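Local structure of hexokinase (Schistosoma mansoni, 1BDG) at residues L71-D74 with N79-V82; D197-L202 with E243-T248; V214-I217 with N223-Y226; E283-G288 with V371-Y376; S401-H406 with L429-D434. The protein catalyses the ATP-dependent phosphorylation of glucose and other hexoses to hexose 6-phosphates, the first step of glycolysis. One frame throughout, in Å; residues are numbered along the deposited sequence.

Interaction 1: residues L71-D74 with N79-V82; sequences LALD and NYRV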
# COMPACT_ATOMS: atom_id res chain seq x y z
N LEU A 71 -11.80 16.47 -11.87
CA LEU A 71 -12.24 15.83 -10.64
C LEU A 71 -11.28 14.68 -10.45
O LEU A 71 -10.61 14.27 -11.40
CB LEU A 71 -13.67 15.28 -10.78
CG LEU A 71 -14.82 16.27 -11.01
CD1 LEU A 71 -16.10 15.48 -11.09
CD2 LEU A 71 -14.91 17.30 -9.91
N ALA A 72 -11.21 14.14 -9.24
CA ALA A 72 -10.31 13.02 -8.98
C ALA A 72 -10.82 12.28 -7.78
O ALA A 72 -11.14 12.89 -6.76
CB ALA A 72 -8.91 13.54 -8.72
N LEU A 73 -10.98 10.96 -7.91
CA LEU A 73 -11.45 10.13 -6.80
C LEU A 73 -10.26 9.33 -6.30
O LEU A 73 -9.26 9.20 -7.00
CB LEU A 73 -12.55 9.18 -7.28
CG LEU A 73 -13.92 9.73 -7.69
CD1 LEU A 73 -14.80 8.60 -8.19
CD2 LEU A 73 -14.59 10.39 -6.49
N ASP A 74 -10.38 8.78 -5.09
CA ASP A 74 -9.31 7.95 -4.52
C ASP A 74 -10.02 6.76 -3.90
O ASP A 74 -10.93 6.96 -3.11
CB ASP A 74 -8.54 8.72 -3.42
CG ASP A 74 -7.11 8.25 -3.25
OD1 ASP A 74 -6.80 7.09 -3.63
OD2 ASP A 74 -6.27 9.03 -2.76
N ASN A 79 -8.54 6.00 3.30
CA ASN A 79 -9.82 6.71 3.22
C ASN A 79 -10.18 7.31 1.85
O ASN A 79 -9.33 7.86 1.12
CB ASN A 79 -10.01 7.71 4.36
CG ASN A 79 -8.82 8.62 4.56
OD1 ASN A 79 -8.44 8.91 5.69
ND2 ASN A 79 -8.27 9.13 3.47
N TYR A 80 -11.46 7.15 1.51
CA TYR A 80 -12.05 7.60 0.26
C TYR A 80 -12.04 9.11 0.06
O TYR A 80 -12.86 9.83 0.64
CB TYR A 80 -13.47 7.04 0.19
CG TYR A 80 -14.26 7.47 -1.01
CD1 TYR A 80 -13.86 7.14 -2.28
CD2 TYR A 80 -15.38 8.27 -0.86
CE1 TYR A 80 -14.55 7.60 -3.39
CE2 TYR A 80 -16.09 8.73 -1.96
CZ TYR A 80 -15.66 8.40 -3.22
OH TYR A 80 -16.35 8.87 -4.32
N ARG A 81 -11.13 9.60 -0.78
CA ARG A 81 -11.07 11.04 -1.06
C ARG A 81 -11.71 11.43 -2.38
O ARG A 81 -11.50 10.78 -3.41
CB ARG A 81 -9.65 11.59 -1.03
CG ARG A 81 -9.10 11.89 0.36
CD ARG A 81 -8.08 13.04 0.30
NE ARG A 81 -7.12 12.88 -0.80
CZ ARG A 81 -6.12 13.72 -1.07
NH1 ARG A 81 -5.94 14.80 -0.32
NH2 ARG A 81 -5.26 13.45 -2.06
N VAL A 82 -12.50 12.50 -2.33
CA VAL A 82 -13.18 13.04 -3.49
C VAL A 82 -12.59 14.43 -3.65
O VAL A 82 -12.80 15.29 -2.81
CB VAL A 82 -14.67 13.14 -3.25
CG1 VAL A 82 -15.31 13.99 -4.34
CG2 VAL A 82 -15.28 11.73 -3.27
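The carbonyl O of Arg81 faces two donors on the opposing strand: the backbone N of Asp74, 2.8 Å from it in a weak bond bent to 121°, and the CA of Leu73, 3.5 Å away in a CA-H...O contact. Leu73 and Val82 form an antiparallel non-hydrogen-bonded pair in the hairpin of strands 68-75 and 80-87. The turn between them is the predicted ATP-binding loop, probably equivalent to the first phosphate-binding hairpin of the actin-like ATPase superfamily. On one face of the sheet Leu73 and Val82 lie side by side, CD2 of Leu73 being 3.6 Å from CG2 of Val82. Tyr80 reaches back over this pair: with CG swung away from its own amide nitrogen (chi1 177°) its ring runs obliquely past Leu73, whose CD2 comes nearest the phenol OH, while ring atom CD1 lies by Asp74 O. Ile119 and Thr122 of helix 112-129 pack against this side. On the other face Asp74 and Arg81 touch through their CB atoms, 3.9 Å apart. OD2 of Asp74 lies near the guanidinium plane at its edge, yet 4.4 Å from Arg81 NE, too far for a salt bridge; Arg81 NH1 pairs with Glu98 instead. The hairpin thus combines an apolar face turned to a helix with a charged face, on which the carboxylate of Asp74 is directed toward the active-site cleft rather than tied up by the arginine.

Interaction 2: residues D197-L202 with E243-T248; sequences DTVGTL and EVVINT. With GLC (alpha-D-glucopyranose), chain B.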
# COMPACT_ATOMS: atom_id res chain seq x y z
N ASP A 197 -2.79 3.92 -7.34
CA ASP A 197 -2.26 4.91 -6.41
C ASP A 197 -0.76 5.13 -6.56
O ASP A 197 -0.32 6.27 -6.56
CB ASP A 197 -2.65 4.63 -4.95
CG ASP A 197 -2.30 3.23 -4.48
OD1 ASP A 197 -1.43 2.56 -5.07
OD2 ASP A 197 -2.89 2.78 -3.49
N THR A 198 0.03 4.08 -6.77
CA THR A 198 1.47 4.24 -6.92
C THR A 198 1.77 5.17 -8.08
O THR A 198 2.58 6.10 -7.96
CB THR A 198 2.13 2.93 -7.19
OG1 THR A 198 1.39 2.25 -8.21
CG2 THR A 198 2.17 2.09 -5.95
N VAL A 199 1.08 4.92 -9.20
CA VAL A 199 1.23 5.71 -10.43
C VAL A 199 0.85 7.16 -10.13
O VAL A 199 1.61 8.09 -10.44
CB VAL A 199 0.35 5.13 -11.58
CG1 VAL A 199 0.69 5.78 -12.89
CG2 VAL A 199 0.58 3.63 -11.70
N GLY A 200 -0.28 7.35 -9.45
CA GLY A 200 -0.71 8.68 -9.09
C GLY A 200 0.33 9.37 -8.23
O GLY A 200 0.60 10.55 -8.40
N THR A 201 0.94 8.62 -7.32
CA THR A 201 1.97 9.17 -6.44
C THR A 201 3.20 9.56 -7.27
O THR A 201 3.70 10.68 -7.16
CB THR A 201 2.34 8.16 -5.32
OG1 THR A 201 1.17 7.86 -4.53
CG2 THR A 201 3.43 8.70 -4.43
N LEU A 202 3.68 8.66 -8.13
CA LEU A 202 4.85 8.98 -8.97
C LEU A 202 4.59 10.30 -9.70
O LEU A 202 5.46 11.16 -9.75
CB LEU A 202 5.16 7.85 -9.96
CG LEU A 202 6.53 7.87 -10.67
CD1 LEU A 202 6.85 6.52 -11.30
CD2 LEU A 202 6.61 8.97 -11.72
N GLU A 243 9.33 5.11 -22.79
CA GLU A 243 8.97 4.57 -21.47
C GLU A 243 7.49 4.45 -21.10
O GLU A 243 6.59 5.00 -21.77
CB GLU A 243 9.66 5.40 -20.39
CG GLU A 243 11.11 5.74 -20.68
CD GLU A 243 11.75 6.56 -19.58
OE1 GLU A 243 11.24 7.66 -19.30
OE2 GLU A 243 12.75 6.09 -19.00
N VAL A 244 7.26 3.76 -19.98
CA VAL A 244 5.93 3.52 -19.42
C VAL A 244 6.05 3.27 -17.91
O VAL A 244 7.00 2.65 -17.43
CB VAL A 244 5.24 2.30 -20.05
CG1 VAL A 244 5.91 1.00 -19.60
CG2 VAL A 244 3.75 2.29 -19.70
N VAL A 245 5.10 3.81 -17.15
CA VAL A 245 5.12 3.62 -15.73
C VAL A 245 4.58 2.23 -15.50
O VAL A 245 3.50 1.90 -15.99
CB VAL A 245 4.27 4.69 -14.98
CG1 VAL A 245 4.26 4.42 -13.49
CG2 VAL A 245 4.84 6.08 -15.23
N ILE A 246 5.36 1.38 -14.85
CA ILE A 246 4.94 0.02 -14.56
C ILE A 246 4.36 -0.10 -13.16
O ILE A 246 4.93 0.44 -12.22
CB ILE A 246 6.13 -0.97 -14.67
CG1 ILE A 246 6.51 -1.20 -16.13
CG2 ILE A 246 5.78 -2.31 -14.04
CD1 ILE A 246 5.59 -2.13 -16.87
N ASN A 247 3.23 -0.77 -13.04
CA ASN A 247 2.60 -1.00 -11.75
C ASN A 247 3.03 -2.43 -11.38
O ASN A 247 2.48 -3.43 -11.87
CB ASN A 247 1.08 -0.90 -11.86
CG ASN A 247 0.37 -1.26 -10.57
OD1 ASN A 247 0.97 -1.36 -9.50
ND2 ASN A 247 -0.93 -1.45 -10.66
N THR A 248 4.06 -2.51 -10.55
CA THR A 248 4.64 -3.78 -10.14
C THR A 248 3.64 -4.69 -9.49
O THR A 248 3.52 -5.85 -9.88
CB THR A 248 5.82 -3.55 -9.18
OG1 THR A 248 5.32 -3.02 -7.94
CG2 THR A 248 6.80 -2.57 -9.79
C1 GLC B . -2.71 -3.14 -2.49
C2 GLC B . -3.27 -3.06 -3.91
C3 GLC B . -2.34 -2.24 -4.78
C4 GLC B . -2.12 -0.88 -4.16
C5 GLC B . -1.58 -1.05 -2.76
C6 GLC B . -1.40 0.28 -2.04
O1 GLC B . -1.45 -3.72 -2.56
O2 GLC B . -3.40 -4.36 -4.48
O3 GLC B . -2.89 -2.09 -6.08
O4 GLC B . -1.23 -0.13 -4.94
O5 GLC B . -2.50 -1.82 -1.98
O6 GLC B . -2.59 0.70 -1.43
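Helix 197-202 runs across strand 243-247 at 141°, the two axes 8.7 Å apart at their closest, and Val199 faces Val245. This is helix-on-sheet packing in the large subdomain of the actin-like hexokinase fold, where helix 197-206 covers a mixed sheet. Its apolar part is small and centres on one methyl: CG1 of Val245 lies 3.9 Å from CG1 of Val199, the side chains crossing obliquely, and 4.0 Å from CD1 of Leu202, which meets it tip to tip. Leu202 gets there because its CG is anti to the backbone N (chi1 -166°), stretching the chain out toward the strand. Nearer the sugar the contact turns polar. Thr198 and Asn247 cross at about a right angle, but each looks to another partner: Thr198 OG1 to Asn196 OD1, and Asn247 OD1 to the amide ND2 of Asn223, a substrate-binding residue. Two donors of Thr201, its N and its OG1, converge on the carbonyl O of Asp197 at the first turn of the helix. Asp197 itself turns to the glucose with both carboxylate oxygens: OD2 accepts from the sugar O6 at 2.9 Å and is also bonded to Ser144 OG, and OD1 accepts from the sugar O4 at 2.7 Å.

Interaction 3: residues V214-I217 with N223-Y226; sequences VGLI and NVAY. With GLC (alpha-D-glucopyranose), chain B.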
# COMPACT_ATOMS: atom_id res chain seq x y z
N VAL A 214 10.16 6.79 -9.13
CA VAL A 214 9.47 5.73 -8.39
C VAL A 214 8.32 6.30 -7.56
O VAL A 214 8.35 7.46 -7.16
CB VAL A 214 10.45 5.00 -7.44
CG1 VAL A 214 9.84 3.75 -6.91
CG2 VAL A 214 11.72 4.66 -8.16
N GLY A 215 7.30 5.49 -7.32
CA GLY A 215 6.16 5.93 -6.53
C GLY A 215 5.86 4.84 -5.54
O GLY A 215 5.24 3.85 -5.90
N LEU A 216 6.30 4.99 -4.30
CA LEU A 216 6.10 3.97 -3.26
C LEU A 216 4.92 4.18 -2.33
O LEU A 216 4.75 5.26 -1.76
CB LEU A 216 7.38 3.83 -2.44
CG LEU A 216 7.42 2.91 -1.22
CD1 LEU A 216 7.18 1.45 -1.61
CD2 LEU A 216 8.77 3.06 -0.54
N ILE A 217 4.14 3.13 -2.11
CA ILE A 217 3.00 3.18 -1.20
C ILE A 217 3.17 2.17 -0.06
O ILE A 217 3.23 0.97 -0.29
CB ILE A 217 1.65 2.87 -1.90
CG1 ILE A 217 1.26 3.99 -2.85
CG2 ILE A 217 0.58 2.67 -0.87
CD1 ILE A 217 0.97 5.31 -2.16
N ASN A 223 2.97 -1.33 -2.33
CA ASN A 223 3.13 -1.47 -3.77
C ASN A 223 4.01 -0.34 -4.27
O ASN A 223 4.07 0.71 -3.65
CB ASN A 223 1.77 -1.43 -4.47
CG ASN A 223 1.85 -1.82 -5.91
OD1 ASN A 223 2.90 -2.19 -6.40
ND2 ASN A 223 0.74 -1.74 -6.61
N VAL A 224 4.71 -0.56 -5.37
CA VAL A 224 5.59 0.44 -5.96
C VAL A 224 5.32 0.48 -7.46
O VAL A 224 4.82 -0.49 -8.05
CB VAL A 224 7.07 0.09 -5.76
CG1 VAL A 224 7.55 -0.86 -6.83
CG2 VAL A 224 7.90 1.33 -5.78
N ALA A 225 5.66 1.61 -8.07
CA ALA A 225 5.50 1.81 -9.49
C ALA A 225 6.76 2.55 -9.87
O ALA A 225 7.27 3.32 -9.06
CB ALA A 225 4.29 2.66 -9.75
N TYR A 226 7.28 2.30 -11.06
CA TYR A 226 8.51 2.97 -11.49
C TYR A 226 8.53 3.20 -13.01
O TYR A 226 7.76 2.59 -13.74
CB TYR A 226 9.72 2.14 -11.02
CG TYR A 226 9.93 0.86 -11.78
CD1 TYR A 226 9.19 -0.28 -11.48
CD2 TYR A 226 10.83 0.80 -12.85
CE1 TYR A 226 9.33 -1.45 -12.25
CE2 TYR A 226 10.98 -0.35 -13.61
CZ TYR A 226 10.23 -1.47 -13.32
OH TYR A 226 10.35 -2.60 -14.09
C1 GLC B . -2.71 -3.14 -2.49
C2 GLC B . -3.27 -3.06 -3.91
C3 GLC B . -2.34 -2.24 -4.78
C4 GLC B . -2.12 -0.88 -4.16
C5 GLC B . -1.58 -1.05 -2.76
C6 GLC B . -1.40 0.28 -2.04
O1 GLC B . -1.45 -3.72 -2.56
O2 GLC B . -3.40 -4.36 -4.48
O3 GLC B . -2.89 -2.09 -6.08
O4 GLC B . -1.23 -0.13 -4.94
O5 GLC B . -2.50 -1.82 -1.98
O6 GLC B . -2.59 0.70 -1.43
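A branch of Val224 is the main bump here: its CG2 settles into the notch between Val214 and Leu216, 3.3 Å from CG1 of Val214 and 4.2 Å from CB of Leu216, above the backbone of side-chain-less Gly215. Both touching methyls, CG2 of Val224 and CG1 of Val214 (chi1 -168°), stand opposite their own backbone N across the CA-CB bond, the two valine side chains crossing at a slant. On this face Ile382 and Ile385 of helix 357-389 fit against Leu216 and Val214. The two strands form the antiparallel hairpin 212-218/222-229 in the large-subdomain sheet, whose turn probably corresponds to the second phosphate-binding loop of the actin-like ATPases. Ile217 and Asn223 pair at its end: Ile217 N donates to Asn223 O at 2.9 Å, nearly along the C=O axis, and Asn223 N returns a bond to Ile217 O. Their side chains fall on the reverse face, with Ala225, beneath helix 197-206. There Ile217 bulges toward the sugar, CG2 against its C6, while Asn223 turns its CB and amide ND2 to glucose O4. Bonds from Glu249 N to Asn223 OD1 and from ND2 to Asn247 OD1 help fix the amide's rotation, and ND2 also donates to glucose O4 at 3.0 Å, with a fairly straight 153° at the hydrogen.

Interaction 4: residues E283-G288 with V371-Y376; sequences EKMVSG and VKRAAY. With GLC (alpha-D-glucopyranose), chain B.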
# COMPACT_ATOMS: atom_id res chain seq x y z
N GLU A 283 2.86 -8.51 0.88
CA GLU A 283 2.17 -7.37 1.47
C GLU A 283 1.80 -7.60 2.93
O GLU A 283 1.89 -6.69 3.75
CB GLU A 283 0.91 -7.03 0.69
CG GLU A 283 0.01 -6.05 1.42
CD GLU A 283 -1.13 -5.59 0.58
OE1 GLU A 283 -2.13 -6.32 0.50
OE2 GLU A 283 -1.02 -4.50 0.00
N LYS A 284 1.37 -8.81 3.23
CA LYS A 284 0.98 -9.17 4.58
C LYS A 284 2.12 -9.13 5.59
O LYS A 284 1.89 -9.17 6.80
CB LYS A 284 0.30 -10.54 4.55
CG LYS A 284 -1.05 -10.49 3.88
CD LYS A 284 -1.54 -11.85 3.46
CE LYS A 284 -3.06 -11.92 3.55
NZ LYS A 284 -3.73 -12.15 2.26
N MET A 285 3.36 -9.06 5.08
CA MET A 285 4.54 -8.99 5.94
C MET A 285 4.94 -7.55 6.15
O MET A 285 5.61 -7.23 7.12
CB MET A 285 5.74 -9.73 5.30
CG MET A 285 5.60 -11.24 5.10
SD MET A 285 6.88 -11.96 4.03
CE MET A 285 8.11 -12.47 5.17
N VAL A 286 4.45 -6.67 5.27
CA VAL A 286 4.80 -5.25 5.26
C VAL A 286 3.75 -4.16 5.60
O VAL A 286 4.03 -3.26 6.40
CB VAL A 286 5.42 -4.88 3.88
CG1 VAL A 286 5.86 -3.44 3.84
CG2 VAL A 286 6.59 -5.78 3.58
N SER A 287 2.57 -4.22 4.98
CA SER A 287 1.54 -3.20 5.16
C SER A 287 0.81 -3.00 6.48
O SER A 287 0.64 -3.92 7.29
CB SER A 287 0.51 -3.34 4.06
OG SER A 287 -0.31 -4.48 4.27
N GLY A 288 0.27 -1.79 6.61
CA GLY A 288 -0.47 -1.38 7.79
C GLY A 288 -1.74 -2.15 8.14
O GLY A 288 -2.14 -2.17 9.30
N VAL A 371 7.48 -4.75 13.38
CA VAL A 371 7.64 -3.47 12.70
C VAL A 371 9.02 -3.26 12.09
O VAL A 371 9.15 -2.59 11.07
CB VAL A 371 7.25 -2.29 13.66
CG1 VAL A 371 8.18 -1.10 13.48
CG2 VAL A 371 5.78 -1.89 13.43
N LYS A 372 10.04 -3.86 12.71
CA LYS A 372 11.42 -3.76 12.23
C LYS A 372 11.60 -4.47 10.89
O LYS A 372 12.19 -3.93 9.95
CB LYS A 372 12.37 -4.36 13.24
CG LYS A 372 13.11 -3.37 14.10
CD LYS A 372 14.61 -3.67 14.17
N ARG A 373 11.09 -5.70 10.81
CA ARG A 373 11.16 -6.50 9.60
C ARG A 373 10.30 -5.91 8.48
O ARG A 373 10.61 -6.06 7.30
CB ARG A 373 10.68 -7.91 9.89
CG ARG A 373 10.69 -8.83 8.70
CD ARG A 373 10.00 -10.14 9.03
NE ARG A 373 8.57 -9.97 9.27
CZ ARG A 373 7.69 -10.96 9.24
NH1 ARG A 373 8.08 -12.21 9.00
NH2 ARG A 373 6.41 -10.71 9.45
N ALA A 374 9.20 -5.27 8.87
CA ALA A 374 8.29 -4.66 7.93
C ALA A 374 9.04 -3.62 7.12
O ALA A 374 9.14 -3.72 5.90
CB ALA A 374 7.15 -4.02 8.67
N ALA A 375 9.62 -2.64 7.82
CA ALA A 375 10.38 -1.56 7.19
C ALA A 375 11.49 -2.12 6.31
O ALA A 375 11.55 -1.83 5.13
CB ALA A 375 10.96 -0.61 8.25
N TYR A 376 12.32 -2.98 6.89
CA TYR A 376 13.40 -3.59 6.14
C TYR A 376 12.92 -4.28 4.87
O TYR A 376 13.59 -4.22 3.85
CB TYR A 376 14.14 -4.59 7.02
CG TYR A 376 14.99 -3.95 8.09
CD1 TYR A 376 15.33 -2.61 8.02
CD2 TYR A 376 15.47 -4.70 9.15
CE1 TYR A 376 16.13 -2.02 8.98
CE2 TYR A 376 16.27 -4.12 10.12
CZ TYR A 376 16.59 -2.78 10.03
OH TYR A 376 17.37 -2.19 10.99
C1 GLC B . -2.71 -3.14 -2.49
C2 GLC B . -3.27 -3.06 -3.91
C3 GLC B . -2.34 -2.24 -4.78
C4 GLC B . -2.12 -0.88 -4.16
C5 GLC B . -1.58 -1.05 -2.76
C6 GLC B . -1.40 0.28 -2.04
O1 GLC B . -1.45 -3.72 -2.56
O2 GLC B . -3.40 -4.36 -4.48
O3 GLC B . -2.89 -2.09 -6.08
O4 GLC B . -1.23 -0.13 -4.94
O5 GLC B . -2.50 -1.82 -1.98
O6 GLC B . -2.59 0.70 -1.43
O HOH W 1 6.60 -7.39 9.61
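Met285 leaves its backbone with CG beside the N and anti to the carbonyl carbon (chi1 -64°), and from CB it runs along one face of the guanidinium of Arg373. CG stands 4.3 Å above the guanidinium plane, offset toward its rim. SD carries the chain onward, the bend at chi3 (93°) turns it, and the terminal CE arrives over the same flat group, 3.8 Å from NH1 of Arg373. The two side chains cross at about a right angle, and Leu259, Arg263 and Leu377 also touch the methionine. NH1 has its charged partner in Asp267, so the thioether chain packs on a guanidinium that is already paired. Here the short, weakly bonded helix about 283-286 leans on the long helix 357-389 of the large subdomain. Ala374 lets the backbones come close, its CA 4.4 Å from that of Val286, and its CB lies beside the carbonyl oxygens of Met285 and Val286. The branches of Val286 straddle the carbonyl O of Ala374, CG1 at 3.9 Å and CG2 at 4.0 Å. One water, in the guanidinium plane at its edge, donates to Met285 O at 2.7 Å and accepts from Arg373 NE at 3.3 Å. Glu283 extends away from this packing into the pocket: its OE2 accepts from O1 of the glucose at 2.7 Å and also from the backbone N of Thr222.

Interaction 5: residues S401-H406 with L429-D434; sequences SLYKFH and LRLSED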
# COMPACT_ATOMS: atom_id res chain seq x y z
N SER A 401 0.32 5.45 5.71
CA SER A 401 0.35 5.56 7.16
C SER A 401 1.63 5.08 7.79
O SER A 401 2.09 5.64 8.79
CB SER A 401 -0.78 4.74 7.75
OG SER A 401 -1.94 4.90 6.97
N LEU A 402 2.17 3.99 7.25
CA LEU A 402 3.38 3.45 7.82
C LEU A 402 4.53 4.45 7.77
O LEU A 402 5.18 4.72 8.78
CB LEU A 402 3.72 2.12 7.14
CG LEU A 402 2.98 1.01 7.86
CD1 LEU A 402 3.45 -0.34 7.36
CD2 LEU A 402 3.26 1.12 9.35
N TYR A 403 4.72 5.04 6.60
CA TYR A 403 5.76 6.01 6.42
C TYR A 403 5.45 7.20 7.33
O TYR A 403 6.27 7.60 8.14
CB TYR A 403 5.81 6.46 4.94
CG TYR A 403 6.79 7.59 4.66
CD1 TYR A 403 8.15 7.34 4.46
CD2 TYR A 403 6.35 8.92 4.65
CE1 TYR A 403 9.06 8.38 4.26
CE2 TYR A 403 7.24 9.97 4.45
CZ TYR A 403 8.59 9.70 4.25
OH TYR A 403 9.47 10.73 4.01
N LYS A 404 4.22 7.70 7.23
CA LYS A 404 3.78 8.87 7.99
C LYS A 404 3.70 8.83 9.50
O LYS A 404 4.37 9.61 10.18
CB LYS A 404 2.45 9.37 7.45
CG LYS A 404 2.60 10.05 6.13
CD LYS A 404 1.31 10.67 5.64
CE LYS A 404 0.49 9.69 4.86
NZ LYS A 404 -0.45 10.44 3.99
N PHE A 405 2.88 7.93 10.03
CA PHE A 405 2.62 7.83 11.45
C PHE A 405 3.53 6.95 12.29
O PHE A 405 3.35 6.87 13.51
CB PHE A 405 1.18 7.35 11.68
CG PHE A 405 0.14 8.15 10.92
CD1 PHE A 405 -0.11 9.47 11.25
CD2 PHE A 405 -0.58 7.58 9.88
CE1 PHE A 405 -1.07 10.21 10.55
CE2 PHE A 405 -1.54 8.31 9.18
CZ PHE A 405 -1.78 9.63 9.52
N HIS A 406 4.51 6.30 11.67
CA HIS A 406 5.35 5.38 12.45
C HIS A 406 6.80 5.77 12.77
O HIS A 406 7.64 5.89 11.87
CB HIS A 406 5.25 3.96 11.87
CG HIS A 406 3.89 3.34 12.06
ND1 HIS A 406 3.70 2.11 12.64
CD2 HIS A 406 2.65 3.82 11.79
CE1 HIS A 406 2.41 1.85 12.72
NE2 HIS A 406 1.75 2.88 12.21
N LEU A 429 13.99 9.69 -0.35
CA LEU A 429 12.55 9.57 -0.18
C LEU A 429 11.89 10.94 0.00
O LEU A 429 12.19 11.66 0.95
CB LEU A 429 12.22 8.65 1.00
CG LEU A 429 12.61 7.19 0.80
CD1 LEU A 429 12.38 6.38 2.06
CD2 LEU A 429 11.82 6.60 -0.35
N ARG A 430 11.00 11.30 -0.92
CA ARG A 430 10.31 12.58 -0.88
C ARG A 430 8.82 12.28 -0.68
O ARG A 430 8.17 11.72 -1.56
CB ARG A 430 10.54 13.30 -2.22
CG ARG A 430 10.07 14.75 -2.31
CD ARG A 430 10.42 15.32 -3.71
NE ARG A 430 10.60 16.78 -3.72
CZ ARG A 430 9.64 17.67 -3.47
NH1 ARG A 430 8.41 17.26 -3.19
NH2 ARG A 430 9.92 18.98 -3.48
N LEU A 431 8.29 12.56 0.51
CA LEU A 431 6.88 12.30 0.81
C LEU A 431 5.97 13.05 -0.15
O LEU A 431 6.21 14.22 -0.44
CB LEU A 431 6.54 12.70 2.25
CG LEU A 431 5.05 12.95 2.54
CD1 LEU A 431 4.47 11.83 3.35
CD2 LEU A 431 4.89 14.26 3.28
N SER A 432 4.94 12.37 -0.64
CA SER A 432 3.98 12.93 -1.58
C SER A 432 2.84 13.66 -0.84
O SER A 432 1.67 13.21 -0.83
CB SER A 432 3.43 11.83 -2.46
OG SER A 432 2.43 12.31 -3.31
N GLU A 433 3.17 14.83 -0.30
CA GLU A 433 2.28 15.66 0.48
C GLU A 433 0.82 15.80 0.07
O GLU A 433 -0.06 15.55 0.89
CB GLU A 433 2.88 17.05 0.61
CG GLU A 433 3.50 17.32 1.97
CD GLU A 433 4.24 18.64 1.99
OE1 GLU A 433 3.56 19.71 1.95
OE2 GLU A 433 5.50 18.61 2.03
N ASP A 434 0.56 16.19 -1.18
CA ASP A 434 -0.81 16.43 -1.67
C ASP A 434 -1.54 15.20 -2.22
O ASP A 434 -2.50 15.33 -3.00
CB ASP A 434 -0.78 17.55 -2.72
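Tyr403 lays its ring obliquely against Leu431, joining helix 401-405 to the last part of strand 426-431. Both belong to a beta-alpha-beta crossover of the large subdomain: strand 393-399, which lies beside strand 426-431 and parallel to it, runs into this short helix, and helix 409-420 leads back to the sheet. Helix and strand axes cross almost perpendicularly, -87°, and 11.1 Å apart, a gap bridged by side chains without any hydrogen bond. Tyr403 spans it because its first torsion is nearly fully extended from the amide nitrogen (chi1 174°), sending the ring straight out from the helix. CE2 then meets Leu431 at two places, CD1 at 3.5 Å and CB at 3.6 Å, while CE1 on the other ring edge comes more loosely near CD1 of Leu429. Val398 and Cys410 touch the tyrosine as well. Lys404 passes the same leucine at about a right angle: its CG is 3.8 Å from CD1 of Leu431, and the bend at chi3 (-88°) then turns the chain so that NZ pairs with Asp399. Its CB also sits over the centre of the neighbouring Phe405 ring, 4.2 Å above the plane. Residues 401-405 are assigned to ATP binding by similarity, so the contact probably lies beside the nucleotide site. At the far end of the tyrosine, its OH lies 4.2 Å from Leu429 O and 4.1 Å from Leu431 N.

How the interactions relate
Interactions 1 to 4 are buried, while interaction 5 lies at the surface. Interactions 1 and 3 are hairpins, one in each subdomain sheet; interaction 3 has sound bonds between Ile217 and Asn223, whereas the one bond between the segments of interaction 1 is weak. Strands 243-247 and 222-229, of interactions 2 and 3, are neighbours in one sheet, which interaction 5 also reaches. Interactions 2, 3 and 4 share the glucose, through Asp197, Asn223 and Glu283. Interactions 2 and 5 rely on apolar side chains; interaction 4 adds a water and a guanidinium. Leu402 CD1 of interaction 5 packs on the backbone of 286-288, and Asp434 O makes a weak bond to Arg81 NH2 of interaction 1, a slight link between the subdomains.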